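Local coordinates for protein thioredoxin peroxidase 2 (PDB 2C0D) that probably reduces hydrogen peroxide and organic hydroperoxides to water and alcohols as a thioredoxin-dependent mitochondrial 2-Cys peroxiredoxin of the malaria parasite, at residues K30-T35 against S133-V138; A145-F150 against N164-G169. All coordinates share one frame; numbering follows the deposited sequence.

How the interactions relate
Interaction 2 (145-150 with 164-169) uses strand 144-152, and interaction 1 (30-35 with 133-138) packs beside that strand, their centres about 15 Å apart. All of interaction 1 precedes interaction 2 in sequence. They join through a probable backbone hydrogen bond from L146 N to V138 O, 2.8 Å, while the rings of Y136 and F150 meet edge-to-face and S133 packs against A145. Interaction 2 is the one close to the active site: the side chain of R147 lies about 4 Å from that of C72, the cysteine predicted to form the sulfenic acid intermediate. Interaction 1 is structural packing away from that site, joining the N-terminal loop to a helix end.

Interaction 1 (K30-T35 against S133-V138); sequences KAYNFT and SKNYNV
Y32 and N135 mark the closest backbone approach, 6.5 Å between their CA atoms, where the extended loop before strand 35-39 passes the last turn of helix 131-135. Y136, the first residue to leave helical geometry, reaches across to the loop. Its CG lies anti to the carbonyl carbon (chi1 -71°), which turns the ring toward 30-35, and the length of the tyrosine brings Y136 OH to Y32 O, where it donates a hydrogen bond of 2.8 Å at a C=O...donor angle of 127°. Tyrosine suits this buried place because its ring packs against A31, Y32 and F34 while its hydroxyl has an acceptor in Y32 O: Y136 CE2 is 3.7 Å from Y32 CB and 4.2 Å from F34 CD2, and A31 CB sits 3.4 Å from Y136 OH.

The Y32 ring stands with one face under N135, whose CB makes a CH-pi contact 3.7 Å from the ring centroid. The asparagine amide lies stacked over the same ring, the two planes only 16° apart. At the rim of the Y32 ring, in its plane, comes Y136 CE2. Y32 thus touches this short helix at both ends, D131 through a hydrogen bond from its hydroxyl and N135 through its ring face. The helix itself stops in a Schellman motif, with N137 at positive phi and V138 N bonded to S133 O, so this contact packs a loop onto a Schellman-capped helix C-terminus.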
loop_
_atom_site.group_PDB
_atom_site.type_symbol
_atom_site.label_atom_id
_atom_site.label_comp_id
_atom_site.label_asym_id
_atom_site.label_seq_id
_atom_site.Cartn_x
_atom_site.Cartn_y
_atom_site.Cartn_z
ATOM N N LYS B 30 -14.757 -7.990 -2.021
ATOM C CA LYS B 30 -15.774 -6.934 -2.130
ATOM C C LYS B 30 -15.619 -5.927 -0.997
ATOM O O LYS B 30 -15.582 -6.307 0.179
ATOM C CB LYS B 30 -17.186 -7.508 -2.088
ATOM C CG LYS B 30 -17.709 -8.081 -3.423
ATOM C CD LYS B 30 -17.767 -7.001 -4.509
ATOM C CE LYS B 30 -19.103 -6.294 -4.554
ATOM N NZ LYS B 30 -19.777 -6.629 -5.848
ATOM N N ALA B 31 -15.617 -4.649 -1.352
ATOM C CA ALA B 31 -15.382 -3.586 -0.383
ATOM C C ALA B 31 -16.557 -3.485 0.612
ATOM O O ALA B 31 -17.707 -3.683 0.249
ATOM C CB ALA B 31 -15.209 -2.275 -1.121
ATOM N N TYR B 32 -16.232 -3.163 1.851
ATOM C CA TYR B 32 -17.241 -2.899 2.861
ATOM C C TYR B 32 -18.094 -1.716 2.446
ATOM O O TYR B 32 -17.593 -0.591 2.263
ATOM C CB TYR B 32 -16.551 -2.628 4.207
ATOM C CG TYR B 32 -17.517 -2.189 5.308
ATOM C CD1 TYR B 32 -18.464 -3.087 5.844
ATOM C CD2 TYR B 32 -17.468 -0.898 5.824
ATOM C CE1 TYR B 32 -19.347 -2.697 6.866
ATOM C CE2 TYR B 32 -18.360 -0.501 6.876
ATOM C CZ TYR B 32 -19.291 -1.412 7.368
ATOM O OH TYR B 32 -20.176 -1.056 8.395
ATOM N N ASN B 33 -19.399 -1.974 2.316
ATOM C CA ASN B 33 -20.342 -0.991 1.831
ATOM C C ASN B 33 -20.913 -0.178 2.990
ATOM O O ASN B 33 -21.918 -0.537 3.567
ATOM C CB ASN B 33 -21.487 -1.732 1.107
ATOM C CG ASN B 33 -22.494 -0.807 0.469
ATOM O OD1 ASN B 33 -22.264 0.406 0.282
ATOM N ND2 ASN B 33 -23.661 -1.394 0.106
ATOM N N PHE B 34 -20.299 0.948 3.291
ATOM C CA PHE B 34 -20.746 1.737 4.436
ATOM C C PHE B 34 -21.844 2.704 4.071
ATOM O O PHE B 34 -22.053 3.017 2.899
ATOM C CB PHE B 34 -19.572 2.495 5.033
ATOM C CG PHE B 34 -18.844 3.374 4.054
ATOM C CD1 PHE B 34 -19.256 4.691 3.836
ATOM C CD2 PHE B 34 -17.720 2.901 3.383
ATOM C CE1 PHE B 34 -18.561 5.502 2.953
ATOM C CE2 PHE B 34 -17.024 3.701 2.513
ATOM C CZ PHE B 34 -17.442 5.013 2.298
ATOM N N THR B 35 -22.550 3.174 5.104
ATOM C CA THR B 35 -23.441 4.322 4.989
ATOM C C THR B 35 -23.067 5.264 6.146
ATOM O O THR B 35 -22.944 4.842 7.324
ATOM C CB THR B 35 -24.953 3.960 5.025
ATOM O OG1 THR B 35 -25.280 3.081 3.932
ATOM C CG2 THR B 35 -25.799 5.213 4.858
ATOM N N SER B 133 -13.628 2.463 9.502
ATOM C CA SER B 133 -12.179 2.231 9.752
ATOM C C SER B 133 -11.927 0.801 10.212
ATOM O O SER B 133 -10.944 0.183 9.783
ATOM C CB SER B 133 -11.584 3.240 10.755
ATOM O OG SER B 133 -11.787 4.564 10.261
ATOM N N LYS B 134 -12.821 0.234 11.036
ATOM C CA LYS B 134 -12.608 -1.152 11.499
ATOM C C LYS B 134 -12.627 -2.143 10.330
ATOM O O LYS B 134 -11.767 -3.051 10.249
ATOM C CB LYS B 134 -13.667 -1.557 12.540
ATOM C CG LYS B 134 -13.370 -2.948 13.206
ATOM N N ASN B 135 -13.596 -1.964 9.445
ATOM C CA ASN B 135 -13.803 -2.910 8.345
ATOM C C ASN B 135 -12.801 -2.747 7.206
ATOM O O ASN B 135 -12.649 -3.666 6.389
ATOM C CB ASN B 135 -15.223 -2.789 7.866
ATOM C CG ASN B 135 -16.177 -3.594 8.755
ATOM O OD1 ASN B 135 -16.912 -3.051 9.578
ATOM N ND2 ASN B 135 -16.088 -4.911 8.652
ATOM N N TYR B 136 -12.123 -1.605 7.165
ATOM C CA TYR B 136 -10.921 -1.445 6.286
ATOM C C TYR B 136 -9.578 -1.742 6.995
ATOM O O TYR B 136 -8.512 -1.520 6.390
ATOM C CB TYR B 136 -10.950 -0.096 5.554
ATOM C CG TYR B 136 -12.026 -0.065 4.484
ATOM C CD1 TYR B 136 -11.713 -0.414 3.154
ATOM C CD2 TYR B 136 -13.339 0.334 4.780
ATOM C CE1 TYR B 136 -12.715 -0.411 2.134
ATOM C CE2 TYR B 136 -14.370 0.341 3.746
ATOM C CZ TYR B 136 -14.020 -0.040 2.446
ATOM O OH TYR B 136 -14.958 -0.041 1.431
ATOM N N ASN B 137 -9.648 -2.284 8.233
ATOM C CA ASN B 137 -8.473 -2.727 9.010
ATOM C C ASN B 137 -7.526 -1.557 9.302
ATOM O O ASN B 137 -6.299 -1.715 9.357
ATOM C CB ASN B 137 -7.731 -3.835 8.239
ATOM C CG ASN B 137 -8.550 -5.117 8.126
ATOM O OD1 ASN B 137 -9.409 -5.410 8.955
ATOM N ND2 ASN B 137 -8.268 -5.903 7.078
ATOM N N VAL B 138 -8.086 -0.350 9.471
ATOM C CA VAL B 138 -7.263 0.834 9.731
ATOM C C VAL B 138 -7.685 1.574 11.024
ATOM O O VAL B 138 -7.276 2.705 11.239
ATOM C CB VAL B 138 -7.231 1.830 8.530
ATOM C CG1 VAL B 138 -6.508 1.198 7.337
ATOM C CG2 VAL B 138 -8.642 2.316 8.129
#

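Interaction 2 (A145-F150 against N164-G169); sequences ALRGLF and NDLPIG
N164 meets R147 where strand 158-164 runs out beside strand 144-152: N164 N donates to R147 O at 2.9 Å. A water replaces the second direct bond, accepting from R147 N and donating to N164 O at 2.6 Å, while R147 CB and N164 CB lie 4.0 Å apart. R147 is also the centre of an inverse gamma turn, which bends the chain here. The amide of N164 turns back on its own loop, ND2 donating almost straight to I168 O (177°), a job suited to a short side chain ending in N-H groups.

D165 opens a type I turn, its carbonyl taking the I168 N bond, and its carboxylate forms a salt bridge with R159 of the second subunit. L166 does most for the contact. Its O is gripped side-on by R147 NE and NH2, both at 2.9 Å and both with the oxygen in the guanidinium plane; NH2 points nearly along the C=O axis, whereas NE approaches from above the carbonyl plane. Two bonds to one atom fix the rotation of the guanidinium, and a bend at chi3 (-48°) carries it there. The grip holds the arginine against C72, the predicted peroxidatic cysteine, consistent with the active-site arginine of peroxiredoxins. The leucine side chain turns to L146, CD2 to CD2 at 3.9 Å, crossing it at about a right angle.

P167, its phi locked by the ring, follows L166 in the turn and faces V185 of the second subunit. I168 O lies 3.0 Å from R147 CD, and at the margin G169 CA is 4.1 Å from R147 CD.

The loop joins strand 158-164 to helix 172-188 and packs on the second subunit, while R147 reaches from strand 144-152 to F70 O and, through an NH1 salt bridge, to E75 on helix 73-81.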
loop_
_atom_site.group_PDB
_atom_site.type_symbol
_atom_site.label_atom_id
_atom_site.label_comp_id
_atom_site.label_asym_id
_atom_site.label_seq_id
_atom_site.Cartn_x
_atom_site.Cartn_y
_atom_site.Cartn_z
ATOM N N ALA B 145 -8.440 6.648 12.828
ATOM C CA ALA B 145 -8.000 5.979 11.612
ATOM C C ALA B 145 -6.524 6.218 11.292
ATOM O O ALA B 145 -5.993 7.356 11.357
ATOM C CB ALA B 145 -8.871 6.400 10.424
ATOM N N LEU B 146 -5.871 5.151 10.860
ATOM C CA LEU B 146 -4.487 5.220 10.382
ATOM C C LEU B 146 -4.485 5.796 8.974
ATOM O O LEU B 146 -5.553 6.005 8.359
ATOM C CB LEU B 146 -3.868 3.802 10.367
ATOM C CG LEU B 146 -3.760 3.174 11.785
ATOM C CD1 LEU B 146 -3.326 1.733 11.669
ATOM C CD2 LEU B 146 -2.714 3.949 12.568
ATOM N N ARG B 147 -3.280 6.038 8.450
ATOM C CA ARG B 147 -3.116 6.710 7.164
ATOM C C ARG B 147 -3.294 5.690 6.048
ATOM O O ARG B 147 -2.305 5.252 5.407
ATOM C CB ARG B 147 -1.721 7.374 7.135
ATOM C CG ARG B 147 -1.761 8.593 6.240
ATOM C CD ARG B 147 -0.818 9.753 6.488
ATOM N NE ARG B 147 -0.675 10.291 7.829
ATOM C CZ ARG B 147 -1.372 11.315 8.345
ATOM N NH1 ARG B 147 -2.382 11.885 7.700
ATOM N NH2 ARG B 147 -1.102 11.707 9.570
ATOM N N GLY B 148 -4.540 5.272 5.843
ATOM C CA GLY B 148 -4.844 4.202 4.886
ATOM C C GLY B 148 -5.396 4.779 3.604
ATOM O O GLY B 148 -6.020 5.857 3.602
ATOM N N LEU B 149 -5.199 4.064 2.495
ATOM C CA LEU B 149 -5.775 4.488 1.233
ATOM C C LEU B 149 -6.206 3.259 0.463
ATOM O O LEU B 149 -5.473 2.265 0.412
ATOM C CB LEU B 149 -4.744 5.256 0.404
ATOM C CG LEU B 149 -5.263 5.766 -0.949
ATOM C CD1 LEU B 149 -4.651 7.136 -1.305
ATOM C CD2 LEU B 149 -4.921 4.712 -2.001
ATOM N N PHE B 150 -7.398 3.319 -0.115
ATOM C CA PHE B 150 -7.908 2.164 -0.890
ATOM C C PHE B 150 -8.478 2.625 -2.207
ATOM O O PHE B 150 -9.129 3.681 -2.269
ATOM C CB PHE B 150 -9.039 1.483 -0.080
ATOM C CG PHE B 150 -8.551 0.925 1.242
ATOM C CD1 PHE B 150 -8.155 -0.416 1.336
ATOM C CD2 PHE B 150 -8.433 1.743 2.369
ATOM C CE1 PHE B 150 -7.695 -0.935 2.550
ATOM C CE2 PHE B 150 -7.939 1.240 3.579
ATOM C CZ PHE B 150 -7.557 -0.096 3.665
ATOM N N ASN B 164 0.210 3.911 5.110
ATOM C CA ASN B 164 1.469 4.650 5.311
ATOM C C ASN B 164 1.797 4.732 6.789
ATOM O O ASN B 164 0.914 4.658 7.633
ATOM C CB ASN B 164 1.301 6.078 4.802
ATOM C CG ASN B 164 2.062 6.354 3.540
ATOM O OD1 ASN B 164 2.246 5.480 2.701
ATOM N ND2 ASN B 164 2.490 7.610 3.374
ATOM N N ASP B 165 3.079 4.916 7.103
ATOM C CA ASP B 165 3.502 5.269 8.441
ATOM C C ASP B 165 2.679 6.501 8.898
ATOM O O ASP B 165 2.505 7.433 8.136
ATOM C CB ASP B 165 4.987 5.625 8.341
ATOM C CG ASP B 165 5.712 5.567 9.655
ATOM O OD1 ASP B 165 5.285 4.833 10.580
ATOM O OD2 ASP B 165 6.754 6.267 9.729
ATOM N N LEU B 166 2.189 6.501 10.140
ATOM C CA LEU B 166 1.355 7.595 10.604
ATOM C C LEU B 166 1.905 9.021 10.398
ATOM O O LEU B 166 1.140 9.912 10.040
ATOM C CB LEU B 166 0.977 7.365 12.069
ATOM C CG LEU B 166 -0.371 7.793 12.625
ATOM C CD1 LEU B 166 -1.524 7.754 11.615
ATOM C CD2 LEU B 166 -0.652 6.936 13.875
ATOM N N PRO B 167 3.209 9.259 10.644
ATOM C CA PRO B 167 3.767 10.603 10.365
ATOM C C PRO B 167 3.958 11.021 8.903
ATOM O O PRO B 167 4.310 12.176 8.641
ATOM C CB PRO B 167 5.141 10.578 11.059
ATOM C CG PRO B 167 5.239 9.308 11.767
ATOM C CD PRO B 167 4.190 8.372 11.293
ATOM N N ILE B 168 3.689 10.130 7.948
ATOM C CA ILE B 168 4.059 10.423 6.562
ATOM C C ILE B 168 2.842 10.629 5.672
ATOM O O ILE B 168 2.058 9.693 5.483
ATOM C CB ILE B 168 4.936 9.267 5.989
ATOM C CG1 ILE B 168 6.117 8.993 6.928
ATOM C CG2 ILE B 168 5.384 9.574 4.536
ATOM C CD1 ILE B 168 7.076 7.888 6.489
ATOM N N GLY B 169 2.711 11.837 5.099
ATOM C CA GLY B 169 1.624 12.172 4.177
ATOM C C GLY B 169 1.686 11.418 2.841
ATOM O O GLY B 169 2.747 10.901 2.449
HETATM O O HOH W 1 -0.819 4.872 9.585
#